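Local structure of coenzyme F420-dependent N(5),N(10)-methenyltetrahydromethanopterin reductase-related protein (Desulfurobacterium thermolithotrophum DSM 11699, 6HUY) at the interface of chains A and B. The protein is an HmdII-type homologue of [Fe]-hydrogenase that holds the Fe-guanylylpyridinol cofactor and probably binds methenyl-tetrahydrofolate. Coordinates in Å, arbitrary orientation; residue numbers count along the deposited sequence, not the author numbering. Chains: chain A, Coenzyme F420-dependent N(5),N(10)-methenyltetrahydromethanopterin reductase-related protein; chain B, Coenzyme F420-dependent N(5),N(10)-methenyltetrahydromethanopterin reductase-related protein.

The interface of chains A and B. Residues chain A 122, 167, 197, 336-337, 340; chain B 314-315, 317-318.
B:Tyr315 has one ring face bordered along its two long edges by A:Leu336 and A:Leu340 of helix 333-348, with A:Lys337 at the phenol tip; A:Leu167 comes in on the opposite side at the CE1 rim. A:Leu336 CB stands outside the CD2-CE2 edge, on the side of the first face, 3.7 Å from B:Tyr315 CE2. A:Leu340 crosses the ring obliquely on that same side and sets its CD1 methyl outside the CD1-CE1 edge, 3.8 Å from B:Tyr315 CD1. Farther out, the methylenes of A:Lys337 pass across the phenol tip, CG 3.2 Å from the hydroxyl B:Tyr315 OH; methylenes rather than the amine meet the phenol here. A:Leu167 meets the ring at about a right angle, past the edge rather than over the face, its CD2 methyl 4.1 Å from B:Tyr315 CE1. A:Leu122 CD1 approaches loosely at the CE1 edge. The ring, with CG anti to its own carbonyl carbon (chi1 -71°), thus projects from a chain B loop into an aliphatic pocket of chain A, which probably limits how far the ring can tilt.

Beside this apolar plug, A:Glu197 supplies the polar grip. Its CG is anti to the backbone N (chi1 -164°) and the chain runs extended, carrying the carboxylate to the loop. OE2 accepts two hydrogen bonds from the same face of the carboxylate: the hydroxyl B:Ser317 OG at 2.7 Å, on the anti side, and the backbone B:Ser317 N at 2.8 Å, from well above the plane. A:Leu340 CD2 packs against that hydroxyl and B:Ala318 CA. An alanine in place of A:Glu197 would probably leave the amide and hydroxyl of B:Ser317 without their shared acceptor and free the loop to shift.

The contact joins two copies of one protein, consistent with the dimers known for the Hmd family. The other carboxylate oxygen, A:Glu197 OE1, lies 2.8 Å from water 1, which also bonds the backbone carbonyl B:Thr314 O.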
ATOM      1  N   LEU A 122      -1.657  19.487  -1.879  1.00 41.13           N
ATOM      2  CA  LEU A 122      -2.460  19.249  -3.078  1.00 41.22           C
ATOM      3  C   LEU A 122      -3.944  19.415  -2.787  1.00 40.48           C
ATOM      4  O   LEU A 122      -4.698  19.914  -3.629  1.00 40.96           O
ATOM      5  CB  LEU A 122      -2.174  17.860  -3.645  1.00 42.06           C
ATOM      6  CG  LEU A 122      -0.817  17.643  -4.317  1.00 43.13           C
ATOM      7  CD1 LEU A 122      -0.698  16.209  -4.818  1.00 42.52           C
ATOM      8  CD2 LEU A 122      -0.619  18.608  -5.466  1.00 45.18           C
ATOM      9  N   LEU A 167       3.710  15.704 -10.763  1.00 41.27           N
ATOM     10  CA  LEU A 167       2.559  16.509 -11.137  1.00 40.67           C
ATOM     11  C   LEU A 167       2.531  16.808 -12.634  1.00 41.26           C
ATOM     12  O   LEU A 167       3.562  16.897 -13.301  1.00 42.61           O
ATOM     13  CB  LEU A 167       2.524  17.827 -10.361  1.00 41.13           C
ATOM     14  CG  LEU A 167       2.374  17.727  -8.839  1.00 38.73           C
ATOM     15  CD1 LEU A 167       2.135  19.112  -8.285  1.00 38.18           C
ATOM     16  CD2 LEU A 167       1.239  16.770  -8.433  1.00 37.13           C
ATOM     17  N   GLU A 197       2.716  15.080  -3.472  1.00 43.23           N
ATOM     18  CA  GLU A 197       1.796  14.085  -2.934  1.00 40.28           C
ATOM     19  C   GLU A 197       2.455  13.187  -1.893  1.00 38.87           C
ATOM     20  O   GLU A 197       1.753  12.582  -1.079  1.00 37.88           O
ATOM     21  CB  GLU A 197       1.227  13.247  -4.070  1.00 39.19           C
ATOM     22  CG  GLU A 197      -0.011  12.451  -3.688  1.00 41.79           C
ATOM     23  CD  GLU A 197      -0.423  11.443  -4.761  1.00 40.52           C
ATOM     24  OE1 GLU A 197       0.405  11.127  -5.640  1.00 39.06           O
ATOM     25  OE2 GLU A 197      -1.575  10.974  -4.719  1.00 39.00           O
ATOM     26  N   LEU A 336      -8.903  14.854 -10.683  1.00 44.68           N
ATOM     27  CA  LEU A 336      -8.089  13.935  -9.879  1.00 44.46           C
ATOM     28  C   LEU A 336      -7.641  14.580  -8.573  1.00 44.32           C
ATOM     29  O   LEU A 336      -7.726  13.961  -7.505  1.00 41.84           O
ATOM     30  CB  LEU A 336      -6.872  13.454 -10.677  1.00 43.54           C
ATOM     31  CG  LEU A 336      -7.065  12.225 -11.555  1.00 42.58           C
ATOM     32  CD1 LEU A 336      -7.360  10.999 -10.712  1.00 42.34           C
ATOM     33  CD2 LEU A 336      -8.169  12.472 -12.553  1.00 43.82           C
ATOM     34  N   LYS A 337      -7.176  15.831  -8.634  1.00 43.03           N
ATOM     35  CA  LYS A 337      -6.835  16.552  -7.415  1.00 42.19           C
ATOM     36  C   LYS A 337      -8.075  16.727  -6.542  1.00 41.74           C
ATOM     37  O   LYS A 337      -7.990  16.698  -5.304  1.00 39.86           O
ATOM     38  CB  LYS A 337      -6.229  17.913  -7.764  1.00 45.96           C
ATOM     39  CG  LYS A 337      -4.966  17.871  -8.649  1.00 48.04           C
ATOM     40  CD  LYS A 337      -3.971  18.982  -8.296  1.00 51.21           C
ATOM     41  CE  LYS A 337      -4.470  20.352  -8.743  1.00 55.59           C
ATOM     42  NZ  LYS A 337      -3.370  21.316  -9.075  1.00 57.61           N
ATOM     43  N   LEU A 340      -8.413  13.651  -4.466  1.00 38.75           N
ATOM     44  CA  LEU A 340      -7.544  13.704  -3.292  1.00 39.46           C
ATOM     45  C   LEU A 340      -8.147  14.580  -2.212  1.00 40.39           C
ATOM     46  O   LEU A 340      -8.042  14.270  -1.021  1.00 40.94           O
ATOM     47  CB  LEU A 340      -6.156  14.222  -3.661  1.00 39.02           C
ATOM     48  CG  LEU A 340      -5.395  13.398  -4.704  1.00 40.95           C
ATOM     49  CD1 LEU A 340      -4.014  13.983  -4.888  1.00 42.76           C
ATOM     50  CD2 LEU A 340      -5.319  11.923  -4.336  1.00 41.50           C
TER
ATOM     51  N   THR B 314       1.932  10.874 -12.209  1.00 42.27           N
ATOM     52  CA  THR B 314       0.897  10.005 -11.665  1.00 44.32           C
ATOM     53  C   THR B 314       0.383  10.592 -10.356  1.00 42.18           C
ATOM     54  O   THR B 314       0.923  11.566  -9.821  1.00 40.27           O
ATOM     55  CB  THR B 314       1.402   8.572 -11.438  1.00 45.49           C
ATOM     56  OG1 THR B 314       0.301   7.724 -11.097  1.00 46.76           O
ATOM     57  CG2 THR B 314       2.415   8.508 -10.319  1.00 45.57           C
ATOM     58  N   TYR B 315      -0.691   9.985  -9.854  1.00 40.73           N
ATOM     59  CA  TYR B 315      -1.129  10.177  -8.480  1.00 40.16           C
ATOM     60  C   TYR B 315      -1.005   8.832  -7.792  1.00 38.78           C
ATOM     61  O   TYR B 315      -1.480   7.816  -8.307  1.00 41.17           O
ATOM     62  CB  TYR B 315      -2.552  10.737  -8.404  1.00 38.77           C
ATOM     63  CG  TYR B 315      -2.619  12.189  -8.846  1.00 40.75           C
ATOM     64  CD1 TYR B 315      -2.096  13.212  -8.040  1.00 40.51           C
ATOM     65  CD2 TYR B 315      -3.186  12.536 -10.074  1.00 40.22           C
ATOM     66  CE1 TYR B 315      -2.131  14.519  -8.447  1.00 42.76           C
ATOM     67  CE2 TYR B 315      -3.235  13.836 -10.483  1.00 41.80           C
ATOM     68  CZ  TYR B 315      -2.703  14.825  -9.676  1.00 45.10           C
ATOM     69  OH  TYR B 315      -2.749  16.121 -10.091  1.00 47.93           O
ATOM     70  N   SER B 317      -1.722   8.234  -4.357  1.00 37.21           N
ATOM     71  CA  SER B 317      -2.541   8.030  -3.172  1.00 37.51           C
ATOM     72  C   SER B 317      -4.037   7.980  -3.457  1.00 38.60           C
ATOM     73  O   SER B 317      -4.830   7.886  -2.513  1.00 39.69           O
ATOM     74  CB  SER B 317      -2.252   9.134  -2.152  1.00 36.38           C
ATOM     75  OG  SER B 317      -2.918  10.328  -2.501  1.00 36.18           O
ATOM     76  N   ALA B 318      -4.444   8.021  -4.716  1.00 38.38           N
ATOM     77  CA  ALA B 318      -5.861   8.074  -5.044  1.00 37.57           C
ATOM     78  C   ALA B 318      -6.479   6.721  -4.717  1.00 34.59           C
ATOM     79  O   ALA B 318      -6.046   5.710  -5.287  1.00 30.76           O
ATOM     80  CB  ALA B 318      -6.063   8.412  -6.526  1.00 35.68           C
TER
HETATM   81  O   HOH W   1       1.676  12.858  -7.464  1.00 40.17           O